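Beta-catenin homolog sys-1 (Caenorhabditis elegans, PDB 3C2G) switches target genes on or off in the Wnt signalling asymmetry pathway, binding the TCF transcription factor POP-1 directly. Local coordinates at residues A[47-52]-A[94-100]; A[102-107]-A[159-163]; A[137-141]-A[187-193]. All blocks are in the same frame, centred on the assembly; numbering follows the deposited sequence.

Contact 1 of 3, residues A[47-52]-A[94-100]; sequences MPNCVQ and ISPYIHQ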
HETATM    1  N   MSE A  47      12.673 -34.777 -28.029  1.00 52.21           N
HETATM    2  CA  MSE A  47      13.131 -33.601 -27.276  1.00 53.10           C
HETATM    3  C   MSE A  47      13.206 -33.783 -25.758  1.00 51.87           C
HETATM    4  O   MSE A  47      14.220 -33.418 -25.162  1.00 51.28           O
HETATM    5  CB  MSE A  47      12.296 -32.360 -27.622  1.00 54.43           C
HETATM    6  CG  MSE A  47      12.682 -31.689 -28.926  1.00 60.22           C
HETATM    7 SE   MSE A  47      14.501 -30.964 -28.863  1.00 74.68          SE
HETATM    8  CE  MSE A  47      14.172 -29.426 -27.709  1.00 70.33           C
ATOM      9  N   PRO A  48      12.143 -34.334 -25.128  1.00 51.24           N
ATOM     10  CA  PRO A  48      12.201 -34.576 -23.680  1.00 51.42           C
ATOM     11  C   PRO A  48      13.489 -35.244 -23.177  1.00 51.80           C
ATOM     12  O   PRO A  48      14.106 -34.731 -22.229  1.00 51.87           O
ATOM     13  CB  PRO A  48      10.977 -35.461 -23.419  1.00 51.13           C
ATOM     14  CG  PRO A  48      10.002 -35.034 -24.450  1.00 50.90           C
ATOM     15  CD  PRO A  48      10.829 -34.723 -25.680  1.00 51.26           C
ATOM     16  N   ASN A  49      13.916 -36.348 -23.791  1.00 51.65           N
ATOM     17  CA  ASN A  49      15.150 -36.975 -23.314  1.00 51.57           C
ATOM     18  C   ASN A  49      16.435 -36.355 -23.855  1.00 50.19           C
ATOM     19  O   ASN A  49      17.487 -36.474 -23.237  1.00 50.30           O
ATOM     20  CB  ASN A  49      15.128 -38.519 -23.377  1.00 52.87           C
ATOM     21  CG  ASN A  49      15.352 -39.057 -24.759  1.00 54.79           C
ATOM     22  OD1 ASN A  49      14.436 -39.089 -25.576  1.00 60.13           O
ATOM     23  ND2 ASN A  49      16.569 -39.508 -25.029  1.00 57.17           N
ATOM     24  N   CYS A  50      16.337 -35.661 -24.983  1.00 49.36           N
ATOM     25  CA  CYS A  50      17.442 -34.842 -25.483  1.00 47.56           C
ATOM     26  C   CYS A  50      17.807 -33.769 -24.448  1.00 46.00           C
ATOM     27  O   CYS A  50      18.969 -33.611 -24.083  1.00 45.54           O
ATOM     28  CB  CYS A  50      17.061 -34.209 -26.822  1.00 48.19           C
ATOM     29  SG  CYS A  50      18.267 -33.022 -27.501  1.00 51.27           S
ATOM     30  N   VAL A  51      16.792 -33.062 -23.952  1.00 44.42           N
ATOM     31  CA  VAL A  51      16.962 -32.081 -22.885  1.00 42.46           C
ATOM     32  C   VAL A  51      17.449 -32.732 -21.583  1.00 41.56           C
ATOM     33  O   VAL A  51      18.381 -32.236 -20.957  1.00 41.17           O
ATOM     34  CB  VAL A  51      15.657 -31.262 -22.663  1.00 42.72           C
ATOM     35  CG1 VAL A  51      15.741 -30.397 -21.404  1.00 42.17           C
ATOM     36  CG2 VAL A  51      15.362 -30.402 -23.882  1.00 41.14           C
ATOM     37  N   GLN A  52      16.837 -33.844 -21.186  1.00 40.86           N
ATOM     38  CA  GLN A  52      17.271 -34.554 -19.977  1.00 40.46           C
ATOM     39  C   GLN A  52      18.753 -34.952 -20.003  1.00 40.36           C
ATOM     40  O   GLN A  52      19.455 -34.816 -18.989  1.00 40.30           O
ATOM     41  CB  GLN A  52      16.397 -35.780 -19.705  1.00 40.20           C
ATOM     42  CG  GLN A  52      16.415 -36.231 -18.244  1.00 40.32           C
ATOM     43  CD  GLN A  52      16.045 -35.102 -17.261  1.00 41.16           C
ATOM     44  OE1 GLN A  52      14.949 -34.527 -17.332  1.00 38.79           O
ATOM     45  NE2 GLN A  52      16.964 -34.790 -16.344  1.00 37.05           N
ATOM     46  N   ILE A  94      12.588 -24.691 -26.260  1.00 50.14           N
ATOM     47  CA  ILE A  94      12.764 -25.437 -25.025  1.00 49.71           C
ATOM     48  C   ILE A  94      11.629 -25.174 -24.029  1.00 49.70           C
ATOM     49  O   ILE A  94      11.470 -25.917 -23.061  1.00 50.20           O
ATOM     50  CB  ILE A  94      14.155 -25.142 -24.387  1.00 49.24           C
ATOM     51  CG1 ILE A  94      15.290 -25.480 -25.364  1.00 50.15           C
ATOM     52  CG2 ILE A  94      14.343 -25.888 -23.081  1.00 48.88           C
ATOM     53  CD1 ILE A  94      15.488 -26.962 -25.660  1.00 48.93           C
ATOM     54  N   SER A  95      10.817 -24.149 -24.272  1.00 49.95           N
ATOM     55  CA  SER A  95       9.813 -23.746 -23.270  1.00 50.45           C
ATOM     56  C   SER A  95       8.813 -24.837 -22.829  1.00 49.94           C
ATOM     57  O   SER A  95       8.483 -24.892 -21.645  1.00 50.02           O
ATOM     58  CB  SER A  95       9.106 -22.434 -23.639  1.00 50.51           C
ATOM     59  OG  SER A  95       8.142 -22.635 -24.646  1.00 53.74           O
ATOM     60  N   PRO A  96       8.369 -25.730 -23.748  1.00 49.69           N
ATOM     61  CA  PRO A  96       7.451 -26.790 -23.290  1.00 49.55           C
ATOM     62  C   PRO A  96       8.120 -27.831 -22.381  1.00 49.23           C
ATOM     63  O   PRO A  96       7.425 -28.676 -21.804  1.00 49.42           O
ATOM     64  CB  PRO A  96       6.995 -27.471 -24.595  1.00 49.53           C
ATOM     65  CG  PRO A  96       7.482 -26.617 -25.711  1.00 49.86           C
ATOM     66  CD  PRO A  96       8.660 -25.858 -25.189  1.00 50.03           C
ATOM     67  N   TYR A  97       9.448 -27.766 -22.261  1.00 47.81           N
ATOM     68  CA  TYR A  97      10.206 -28.741 -21.473  1.00 46.82           C
ATOM     69  C   TYR A  97      10.788 -28.138 -20.186  1.00 45.43           C
ATOM     70  O   TYR A  97      11.573 -28.780 -19.481  1.00 44.73           O
ATOM     71  CB  TYR A  97      11.300 -29.380 -22.343  1.00 47.58           C
ATOM     72  CG  TYR A  97      10.782 -29.830 -23.695  1.00 47.78           C
ATOM     73  CD1 TYR A  97      10.061 -31.016 -23.822  1.00 48.05           C
ATOM     74  CD2 TYR A  97      10.990 -29.059 -24.834  1.00 47.63           C
ATOM     75  CE1 TYR A  97       9.563 -31.428 -25.052  1.00 48.94           C
ATOM     76  CE2 TYR A  97      10.498 -29.458 -26.071  1.00 48.58           C
ATOM     77  CZ  TYR A  97       9.784 -30.644 -26.174  1.00 49.55           C
ATOM     78  OH  TYR A  97       9.297 -31.056 -27.397  1.00 49.23           O
ATOM     79  N   ILE A  98      10.355 -26.920 -19.875  1.00 43.98           N
ATOM     80  CA  ILE A  98      10.906 -26.136 -18.769  1.00 42.85           C
ATOM     81  C   ILE A  98      10.702 -26.760 -17.390  1.00 41.97           C
ATOM     82  O   ILE A  98      11.484 -26.499 -16.470  1.00 41.45           O
ATOM     83  CB  ILE A  98      10.416 -24.656 -18.821  1.00 43.35           C
ATOM     84  CG1 ILE A  98      11.332 -23.740 -17.993  1.00 44.07           C
ATOM     85  CG2 ILE A  98       8.933 -24.524 -18.453  1.00 42.52           C
ATOM     86  CD1 ILE A  98      12.580 -23.292 -18.735  1.00 43.24           C
ATOM     87  N   HIS A  99       9.685 -27.608 -17.255  1.00 41.21           N
ATOM     88  CA  HIS A  99       9.474 -28.344 -16.005  1.00 41.37           C
ATOM     89  C   HIS A  99      10.640 -29.270 -15.671  1.00 40.92           C
ATOM     90  O   HIS A  99      10.894 -29.557 -14.496  1.00 41.24           O
ATOM     91  CB  HIS A  99       8.145 -29.110 -16.011  1.00 41.81           C
ATOM     92  CG  HIS A  99       7.983 -30.028 -17.176  1.00 45.11           C
ATOM     93  ND1 HIS A  99       8.094 -31.398 -17.064  1.00 47.72           N
ATOM     94  CD2 HIS A  99       7.731 -29.775 -18.483  1.00 47.12           C
ATOM     95  CE1 HIS A  99       7.921 -31.949 -18.252  1.00 47.50           C
ATOM     96  NE2 HIS A  99       7.703 -30.985 -19.130  1.00 48.06           N
ATOM     97  N   GLN A 100      11.363 -29.718 -16.697  1.00 40.51           N
ATOM     98  CA  GLN A 100      12.558 -30.543 -16.489  1.00 40.10           C
ATOM     99  C   GLN A 100      13.673 -29.722 -15.866  1.00 39.51           C
ATOM    100  O   GLN A 100      14.390 -30.219 -14.985  1.00 39.68           O
ATOM    101  CB  GLN A 100      13.033 -31.201 -17.789  1.00 40.17           C
ATOM    102  CG  GLN A 100      12.094 -32.283 -18.329  1.00 40.84           C
ATOM    103  CD  GLN A 100      12.589 -32.913 -19.616  1.00 40.68           C
ATOM    104  OE1 GLN A 100      11.868 -32.963 -20.610  1.00 42.48           O
ATOM    105  NE2 GLN A 100      13.825 -33.397 -19.606  1.00 42.85           N
TER
HETATM  106  O   HOH W   1      14.162 -33.075 -14.774  1.00 45.46           O

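Contact 2 of 3, residues A[102-107]-A[159-163]; sequences VQMFCP and EFAQH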
ATOM      1  N   VAL A 102      13.108 -27.062 -13.909  1.00 39.18           N
ATOM      2  CA  VAL A 102      12.643 -26.887 -12.533  1.00 39.87           C
ATOM      3  C   VAL A 102      12.891 -28.138 -11.686  1.00 41.67           C
ATOM      4  O   VAL A 102      13.298 -28.029 -10.522  1.00 40.92           O
ATOM      5  CB  VAL A 102      11.140 -26.501 -12.487  1.00 39.81           C
ATOM      6  CG1 VAL A 102      10.627 -26.396 -11.039  1.00 38.92           C
ATOM      7  CG2 VAL A 102      10.895 -25.195 -13.245  1.00 38.52           C
ATOM      8  N   GLN A 103      12.660 -29.320 -12.272  1.00 43.64           N
ATOM      9  CA  GLN A 103      12.816 -30.586 -11.543  1.00 45.98           C
ATOM     10  C   GLN A 103      14.249 -30.846 -11.101  1.00 45.84           C
ATOM     11  O   GLN A 103      14.466 -31.568 -10.131  1.00 45.57           O
ATOM     12  CB  GLN A 103      12.297 -31.776 -12.356  1.00 46.24           C
ATOM     13  CG  GLN A 103      10.768 -31.896 -12.408  1.00 49.15           C
ATOM     14  CD  GLN A 103      10.273 -32.873 -13.484  1.00 49.25           C
ATOM     15  OE1 GLN A 103      11.063 -33.409 -14.271  1.00 53.43           O
ATOM     16  NE2 GLN A 103       8.958 -33.096 -13.525  1.00 52.93           N
HETATM   17  N   MSE A 104      15.217 -30.255 -11.809  1.00 46.66           N
HETATM   18  CA  MSE A 104      16.633 -30.361 -11.441  1.00 47.84           C
HETATM   19  C   MSE A 104      16.913 -29.755 -10.079  1.00 47.55           C
HETATM   20  O   MSE A 104      17.859 -30.144  -9.403  1.00 47.08           O
HETATM   21  CB  MSE A 104      17.532 -29.686 -12.479  1.00 49.00           C
HETATM   22  CG  MSE A 104      17.558 -30.380 -13.845  1.00 55.09           C
HETATM   23 SE   MSE A 104      18.079 -32.285 -13.765  1.00 66.06          SE
HETATM   24  CE  MSE A 104      19.909 -32.072 -13.121  1.00 59.86           C
ATOM     25  N   PHE A 105      16.089 -28.791  -9.685  1.00 47.99           N
ATOM     26  CA  PHE A 105      16.282 -28.097  -8.427  1.00 48.33           C
ATOM     27  C   PHE A 105      15.776 -28.882  -7.230  1.00 49.98           C
ATOM     28  O   PHE A 105      16.146 -28.589  -6.087  1.00 50.25           O
ATOM     29  CB  PHE A 105      15.621 -26.731  -8.477  1.00 46.92           C
ATOM     30  CG  PHE A 105      16.430 -25.705  -9.196  1.00 44.99           C
ATOM     31  CD1 PHE A 105      17.360 -24.930  -8.504  1.00 41.44           C
ATOM     32  CD2 PHE A 105      16.270 -25.509 -10.568  1.00 42.47           C
ATOM     33  CE1 PHE A 105      18.106 -23.970  -9.171  1.00 41.02           C
ATOM     34  CE2 PHE A 105      17.015 -24.557 -11.236  1.00 40.73           C
ATOM     35  CZ  PHE A 105      17.933 -23.786 -10.541  1.00 41.04           C
ATOM     36  N   CYS A 106      14.938 -29.879  -7.500  1.00 51.96           N
ATOM     37  CA  CYS A 106      14.385 -30.734  -6.463  1.00 52.87           C
ATOM     38  C   CYS A 106      15.474 -31.524  -5.727  1.00 53.80           C
ATOM     39  O   CYS A 106      16.297 -32.183  -6.357  1.00 53.22           O
ATOM     40  CB  CYS A 106      13.355 -31.678  -7.067  1.00 52.83           C
ATOM     41  SG  CYS A 106      12.542 -32.693  -5.836  1.00 54.19           S
ATOM     42  N   PRO A 107      15.482 -31.454  -4.382  1.00 55.16           N
ATOM     43  CA  PRO A 107      16.560 -32.115  -3.646  1.00 56.33           C
ATOM     44  C   PRO A 107      16.430 -33.642  -3.699  1.00 57.51           C
ATOM     45  O   PRO A 107      15.323 -34.176  -3.597  1.00 57.60           O
ATOM     46  CB  PRO A 107      16.389 -31.584  -2.221  1.00 56.21           C
ATOM     47  CG  PRO A 107      14.951 -31.217  -2.116  1.00 55.68           C
ATOM     48  CD  PRO A 107      14.517 -30.791  -3.485  1.00 55.18           C
ATOM     49  N   GLU A 159       6.159 -25.132  -7.282  1.00 47.45           N
ATOM     50  CA  GLU A 159       7.188 -26.168  -7.116  1.00 48.53           C
ATOM     51  C   GLU A 159       8.580 -25.550  -6.980  1.00 46.86           C
ATOM     52  O   GLU A 159       9.331 -25.881  -6.054  1.00 46.41           O
ATOM     53  CB  GLU A 159       7.202 -27.127  -8.307  1.00 48.18           C
ATOM     54  CG  GLU A 159       6.101 -28.162  -8.311  1.00 51.62           C
ATOM     55  CD  GLU A 159       6.317 -29.255  -9.363  1.00 52.55           C
ATOM     56  OE1 GLU A 159       5.333 -29.960  -9.688  1.00 56.88           O
ATOM     57  OE2 GLU A 159       7.468 -29.416  -9.861  1.00 58.24           O
ATOM     58  N   PHE A 160       8.907 -24.653  -7.908  1.00 45.55           N
ATOM     59  CA  PHE A 160      10.217 -24.020  -7.938  1.00 44.94           C
ATOM     60  C   PHE A 160      10.450 -23.235  -6.656  1.00 44.96           C
ATOM     61  O   PHE A 160      11.513 -23.350  -6.042  1.00 44.47           O
ATOM     62  CB  PHE A 160      10.375 -23.131  -9.178  1.00 44.66           C
ATOM     63  CG  PHE A 160      11.765 -22.603  -9.370  1.00 43.06           C
ATOM     64  CD1 PHE A 160      12.862 -23.459  -9.312  1.00 42.31           C
ATOM     65  CD2 PHE A 160      11.980 -21.252  -9.610  1.00 42.09           C
ATOM     66  CE1 PHE A 160      14.154 -22.977  -9.481  1.00 42.20           C
ATOM     67  CE2 PHE A 160      13.269 -20.758  -9.775  1.00 42.13           C
ATOM     68  CZ  PHE A 160      14.362 -21.622  -9.711  1.00 42.56           C
ATOM     69  N   ALA A 161       9.439 -22.468  -6.245  1.00 45.10           N
ATOM     70  CA  ALA A 161       9.473 -21.746  -4.974  1.00 45.50           C
ATOM     71  C   ALA A 161       9.816 -22.655  -3.801  1.00 45.72           C
ATOM     72  O   ALA A 161      10.690 -22.327  -3.007  1.00 45.88           O
ATOM     73  CB  ALA A 161       8.158 -21.020  -4.730  1.00 45.84           C
ATOM     74  N   GLN A 162       9.155 -23.807  -3.707  1.00 46.20           N
ATOM     75  CA  GLN A 162       9.441 -24.755  -2.633  1.00 47.64           C
ATOM     76  C   GLN A 162      10.894 -25.246  -2.642  1.00 46.53           C
ATOM     77  O   GLN A 162      11.537 -25.288  -1.591  1.00 46.33           O
ATOM     78  CB  GLN A 162       8.466 -25.935  -2.659  1.00 47.57           C
ATOM     79  CG  GLN A 162       8.557 -26.835  -1.422  1.00 50.78           C
ATOM     80  CD  GLN A 162       7.498 -27.941  -1.403  1.00 52.04           C
ATOM     81  OE1 GLN A 162       6.358 -27.741  -1.847  1.00 57.59           O
ATOM     82  NE2 GLN A 162       7.870 -29.112  -0.871  1.00 54.27           N
ATOM     83  N   HIS A 163      11.407 -25.598  -3.824  1.00 46.12           N
ATOM     84  CA  HIS A 163      12.803 -26.037  -3.980  1.00 45.28           C
ATOM     85  C   HIS A 163      13.830 -25.021  -3.474  1.00 44.70           C
ATOM     86  O   HIS A 163      14.912 -25.393  -3.022  1.00 44.63           O
ATOM     87  CB  HIS A 163      13.114 -26.373  -5.444  1.00 45.60           C
ATOM     88  CG  HIS A 163      12.264 -27.466  -6.020  1.00 46.03           C
ATOM     89  ND1 HIS A 163      11.944 -27.529  -7.360  1.00 44.06           N
ATOM     90  CD2 HIS A 163      11.660 -28.532  -5.438  1.00 45.96           C
ATOM     91  CE1 HIS A 163      11.190 -28.589  -7.582  1.00 44.43           C
ATOM     92  NE2 HIS A 163      11.000 -29.213  -6.432  1.00 45.91           N
TER

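Contact 3 of 3, residues A[137-141]-A[187-193]; sequences ANQVF and NPAIFII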
ATOM      1  N   ALA A 137      28.800 -16.483 -11.448  1.00 37.47           N
ATOM      2  CA  ALA A 137      27.805 -15.845 -10.587  1.00 36.87           C
ATOM      3  C   ALA A 137      26.780 -15.056 -11.394  1.00 37.05           C
ATOM      4  O   ALA A 137      25.568 -15.234 -11.223  1.00 36.89           O
ATOM      5  CB  ALA A 137      28.494 -14.936  -9.588  1.00 36.42           C
ATOM      6  N   ASN A 138      27.265 -14.197 -12.286  1.00 37.42           N
ATOM      7  CA  ASN A 138      26.377 -13.311 -13.030  1.00 38.90           C
ATOM      8  C   ASN A 138      25.424 -14.097 -13.902  1.00 37.90           C
ATOM      9  O   ASN A 138      24.286 -13.700 -14.125  1.00 38.75           O
ATOM     10  CB  ASN A 138      27.167 -12.305 -13.874  1.00 40.20           C
ATOM     11  CG  ASN A 138      26.260 -11.415 -14.715  1.00 45.39           C
ATOM     12  OD1 ASN A 138      26.305 -11.450 -15.955  1.00 47.19           O
ATOM     13  ND2 ASN A 138      25.397 -10.629 -14.040  1.00 48.28           N
ATOM     14  N   GLN A 139      25.898 -15.236 -14.371  1.00 37.43           N
ATOM     15  CA  GLN A 139      25.106 -16.110 -15.207  1.00 36.50           C
ATOM     16  C   GLN A 139      24.023 -16.853 -14.426  1.00 34.77           C
ATOM     17  O   GLN A 139      22.917 -17.040 -14.921  1.00 34.26           O
ATOM     18  CB  GLN A 139      26.026 -17.097 -15.901  1.00 37.90           C
ATOM     19  CG  GLN A 139      25.519 -17.481 -17.251  1.00 42.64           C
ATOM     20  CD  GLN A 139      26.625 -17.774 -18.205  1.00 46.67           C
ATOM     21  OE1 GLN A 139      27.589 -18.489 -17.874  1.00 44.93           O
ATOM     22  NE2 GLN A 139      26.501 -17.237 -19.418  1.00 49.03           N
ATOM     23  N   VAL A 140      24.341 -17.274 -13.209  1.00 32.87           N
ATOM     24  CA  VAL A 140      23.354 -17.912 -12.357  1.00 32.34           C
ATOM     25  C   VAL A 140      22.231 -16.938 -11.930  1.00 32.84           C
ATOM     26  O   VAL A 140      21.060 -17.329 -11.867  1.00 31.68           O
ATOM     27  CB  VAL A 140      24.024 -18.569 -11.144  1.00 32.59           C
ATOM     28  CG1 VAL A 140      22.980 -19.075 -10.151  1.00 30.90           C
ATOM     29  CG2 VAL A 140      24.937 -19.717 -11.606  1.00 32.01           C
ATOM     30  N   PHE A 141      22.584 -15.676 -11.667  1.00 32.69           N
ATOM     31  CA  PHE A 141      21.568 -14.639 -11.418  1.00 32.55           C
ATOM     32  C   PHE A 141      20.639 -14.453 -12.608  1.00 33.20           C
ATOM     33  O   PHE A 141      19.448 -14.258 -12.421  1.00 33.19           O
ATOM     34  CB  PHE A 141      22.184 -13.290 -11.005  1.00 31.20           C
ATOM     35  CG  PHE A 141      22.669 -13.260  -9.581  1.00 28.87           C
ATOM     36  CD1 PHE A 141      21.786 -13.465  -8.525  1.00 27.80           C
ATOM     37  CD2 PHE A 141      24.000 -13.021  -9.295  1.00 26.61           C
ATOM     38  CE1 PHE A 141      22.224 -13.432  -7.213  1.00 26.50           C
ATOM     39  CE2 PHE A 141      24.447 -12.996  -7.997  1.00 26.42           C
ATOM     40  CZ  PHE A 141      23.555 -13.202  -6.944  1.00 27.99           C
ATOM     41  N   ASN A 187      23.439  -7.453  -6.814  1.00 37.86           N
ATOM     42  CA  ASN A 187      22.741  -7.775  -8.052  1.00 36.96           C
ATOM     43  C   ASN A 187      21.222  -7.648  -7.854  1.00 36.84           C
ATOM     44  O   ASN A 187      20.678  -8.188  -6.897  1.00 36.98           O
ATOM     45  CB  ASN A 187      23.096  -9.199  -8.493  1.00 36.41           C
ATOM     46  CG  ASN A 187      22.734  -9.470  -9.939  1.00 35.76           C
ATOM     47  OD1 ASN A 187      21.559  -9.545 -10.309  1.00 34.33           O
ATOM     48  ND2 ASN A 187      23.751  -9.623 -10.770  1.00 36.84           N
ATOM     49  N   PRO A 188      20.530  -6.940  -8.761  1.00 37.12           N
ATOM     50  CA  PRO A 188      19.069  -6.772  -8.658  1.00 37.14           C
ATOM     51  C   PRO A 188      18.291  -8.081  -8.529  1.00 37.45           C
ATOM     52  O   PRO A 188      17.254  -8.116  -7.863  1.00 38.76           O
ATOM     53  CB  PRO A 188      18.702  -6.072  -9.970  1.00 37.26           C
ATOM     54  CG  PRO A 188      19.934  -5.341 -10.360  1.00 36.97           C
ATOM     55  CD  PRO A 188      21.081  -6.230  -9.932  1.00 37.14           C
ATOM     56  N   ALA A 189      18.786  -9.143  -9.158  1.00 36.84           N
ATOM     57  CA  ALA A 189      18.159 -10.459  -9.079  1.00 35.98           C
ATOM     58  C   ALA A 189      17.996 -10.954  -7.646  1.00 35.52           C
ATOM     59  O   ALA A 189      17.089 -11.727  -7.365  1.00 35.65           O
ATOM     60  CB  ALA A 189      18.949 -11.474  -9.895  1.00 36.58           C
ATOM     61  N   ILE A 190      18.878 -10.522  -6.750  1.00 34.94           N
ATOM     62  CA  ILE A 190      18.730 -10.820  -5.331  1.00 35.82           C
ATOM     63  C   ILE A 190      17.361 -10.373  -4.809  1.00 36.36           C
ATOM     64  O   ILE A 190      16.764 -11.056  -3.980  1.00 36.75           O
ATOM     65  CB  ILE A 190      19.867 -10.201  -4.504  1.00 36.27           C
ATOM     66  CG1 ILE A 190      21.139 -11.026  -4.707  1.00 38.53           C
ATOM     67  CG2 ILE A 190      19.528 -10.183  -3.030  1.00 34.33           C
ATOM     68  CD1 ILE A 190      22.403 -10.225  -4.628  1.00 41.81           C
ATOM     69  N   PHE A 191      16.851  -9.257  -5.324  1.00 36.13           N
ATOM     70  CA  PHE A 191      15.516  -8.807  -4.957  1.00 36.27           C
ATOM     71  C   PHE A 191      14.431  -9.671  -5.567  1.00 36.49           C
ATOM     72  O   PHE A 191      13.492 -10.063  -4.881  1.00 36.92           O
ATOM     73  CB  PHE A 191      15.315  -7.326  -5.309  1.00 35.71           C
ATOM     74  CG  PHE A 191      16.165  -6.403  -4.481  1.00 35.56           C
ATOM     75  CD1 PHE A 191      15.786  -6.071  -3.185  1.00 33.53           C
ATOM     76  CD2 PHE A 191      17.363  -5.895  -4.987  1.00 33.10           C
ATOM     77  CE1 PHE A 191      16.575  -5.222  -2.404  1.00 35.45           C
ATOM     78  CE2 PHE A 191      18.163  -5.054  -4.220  1.00 32.87           C
ATOM     79  CZ  PHE A 191      17.774  -4.712  -2.924  1.00 35.56           C
ATOM     80  N   ILE A 192      14.562  -9.968  -6.856  1.00 37.23           N
ATOM     81  CA  ILE A 192      13.609 -10.833  -7.565  1.00 37.10           C
ATOM     82  C   ILE A 192      13.383 -12.151  -6.822  1.00 36.29           C
ATOM     83  O   ILE A 192      12.245 -12.560  -6.628  1.00 37.15           O
ATOM     84  CB  ILE A 192      14.071 -11.096  -9.014  1.00 37.58           C
ATOM     85  CG1 ILE A 192      14.217  -9.768  -9.783  1.00 39.79           C
ATOM     86  CG2 ILE A 192      13.114 -12.035  -9.731  1.00 37.86           C
ATOM     87  CD1 ILE A 192      12.938  -8.900  -9.833  1.00 41.33           C
ATOM     88  N   ILE A 193      14.466 -12.768  -6.361  1.00 34.98           N
ATOM     89  CA  ILE A 193      14.413 -14.045  -5.662  1.00 34.45           C
ATOM     90  C   ILE A 193      13.754 -13.936  -4.281  1.00 35.12           C
ATOM     91  O   ILE A 193      12.887 -14.742  -3.945  1.00 35.16           O
ATOM     92  CB  ILE A 193      15.826 -14.678  -5.542  1.00 33.97           C
ATOM     93  CG1 ILE A 193      16.402 -14.946  -6.933  1.00 31.71           C
ATOM     94  CG2 ILE A 193      15.774 -15.958  -4.728  1.00 31.59           C
ATOM     95  CD1 ILE A 193      17.899 -14.985  -6.987  1.00 29.38           C
TER

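Contact 1 of 3, residues A[47-52]-A[94-100]
Ile94 meets the first turn of helix 47-62 with the end of its side chain. Its CD1 lies 3.5 Å from CE of Met47, a selenomethionine, and the two chains cross at about a right angle. Met47 reaches this spot because its chain bends twice, at chi2 (-64°) and chi3 (-73°). CG2 of Val51 comes to the same Ile94 CD1, at 3.9 Å. Tyr97 follows, at the end of a 3-10 segment. Its side chain crosses Pro48 obliquely, with Tyr97 CE1 3.6 Å from Pro48 CD. Further out, Tyr97 CZ is 3.4 Å from Met47 CB. Pro96 CB sits over one ring face. These contacts tie the start of helix 47-62 to the 3-10 turn that leads into helix 98-103 in the all-helical armadillo domain. Gln100 then extends a straight chain toward helix 47-62. Its NE2 makes two hydrogen bonds. The one to Pro48 O is 3.0 Å long, fairly straight at 155°, and lies in the Gln100 amide plane. Pro48 O also accepts from Gln52 N, which arrives at the opposite face of the carbonyl. The second bond runs from Gln100 NE2 to Gln52 OE1, at 2.8 Å. It is more bent, and the donor stands above the plane of the Gln52 side-chain carbonyl. The other end of the Gln52 amide is held too, since its NE2 is hydrogen-bonded to Asn56 OD1.

Contact 2 of 3, residues A[102-107]-A[159-163]
The type I beta turn from Gln103 to Cys106 leads the chain out of helix 98-103 and packs on helix 154-164, with Phe105 and Cys106 against Phe160 and His163. The two phenylalanines form a T-shaped (edge-to-face) pair. Their centroids are 4.9 Å apart and their planes stand at 76°. Phe160 supplies the edge. Its CE1 points into the middle of the Phe105 face and lies 3.5 Å from Phe105 CD2. The first torsion of Phe160 sets CG anti to the backbone N (chi1 -172°), which swings the ring toward the turn. Val102 CG1 packs beside the root of this ring, 3.8 Å from Phe160 CB. Phe105 has a second edge-to-face partner in Phe115. The His163 imidazole is sandwiched between two backbones. Cys106 CA lies over one face, and Glu159 O of its own helix lies over the other, 3.3 Å above the His163 ring plane. Cys106 CB adds a CH-pi contact at 3.9 Å from the His163 ring centroid. Pro107 CD approaches the ring obliquely, 4.1 Å from His163 CD2. Replacing His163 by an alanine would probably open a gap between turn and helix and strip Cys106 of the flat surface it rests on. The backbone oxygen of His163 accepts from Arg116 NH1. The turn and helix 154-164 pack as neighbouring elements of the armadillo domain, whose successive helices stack into a right-handed superhelix.

Contact 3 of 3, residues A[137-141]-A[187-193]
Phe141 and Asn187 are brought face to face by their first torsions. Phe141 has CG anti to its carbonyl carbon (chi1 -76°), which turns the ring toward segment 187-193. Asn187 has CG trans to the backbone N (chi1 -164°), which lays its amide along the ring. Ring and amide planes are nearly parallel and stacked, and the two side chains run antiparallel alongside one another. Asn187 CB stands over the ring centre, 4.0 Å from the Phe141 centroid, as a CH-pi contact. Asn187 ND2 lies 3.7 Å from Phe141 CD2, toward the rim of the same ring. The amide is also fixed on its own side of the contact. Asn187 OD1 accepts from Ala189 N at 3.0 Å. The donor lies in the carbonyl plane, on a lone pair. This is a capping bond at the entry to helix 189-198, and it probably limits rotation of the amide against the ring. The contact joins this entry to helix 134-150 within the armadillo domain. The short segments 137-141 and 189-193 run at 39° to each other, with axes 11.5 Å apart. The Phe141 ring lies between them and touches four residues of 187-193. Ala189 CB comes obliquely to 3.7 Å from Phe141 CD1. Ile190 CG1 touches the ring further along, 3.6 Å from Phe141 CE1. Ile193 CD1 arrives at the ring edge, close to the ring plane, 4.4 Å from Phe141 CD1. Ile123 and Gln128 also touch Phe141, while Ile193 continues onto Phe144. At the exposed side, the Asn138 amide approaches that of Asn187. Their ND2 atoms are 3.8 Å apart, and the Asn138 and Asn187 side chains cross at about a right angle.

In the fold
All three contacts join helices of the N-terminal part of the chain, on the same side of its centre. Contacts 1 and 2 share helix 98-103, one near its start and one where the chain leaves it. They touch where Gln52 NE2 packs on the selenium of Met104. Both are partly buried. Contact 3 is buried and nearer the centre of the chain, and its nearest atoms are about 7 Å from contact 2. Its helix 134-150 precedes helix 154-164 of contact 2. The chemistry differs. Contact 1 adds side-chain hydrogen bonds to apolar packing, contact 2 rests on aromatic rings, and contact 3 gathers apolar groups and a capping amide round one phenylalanine.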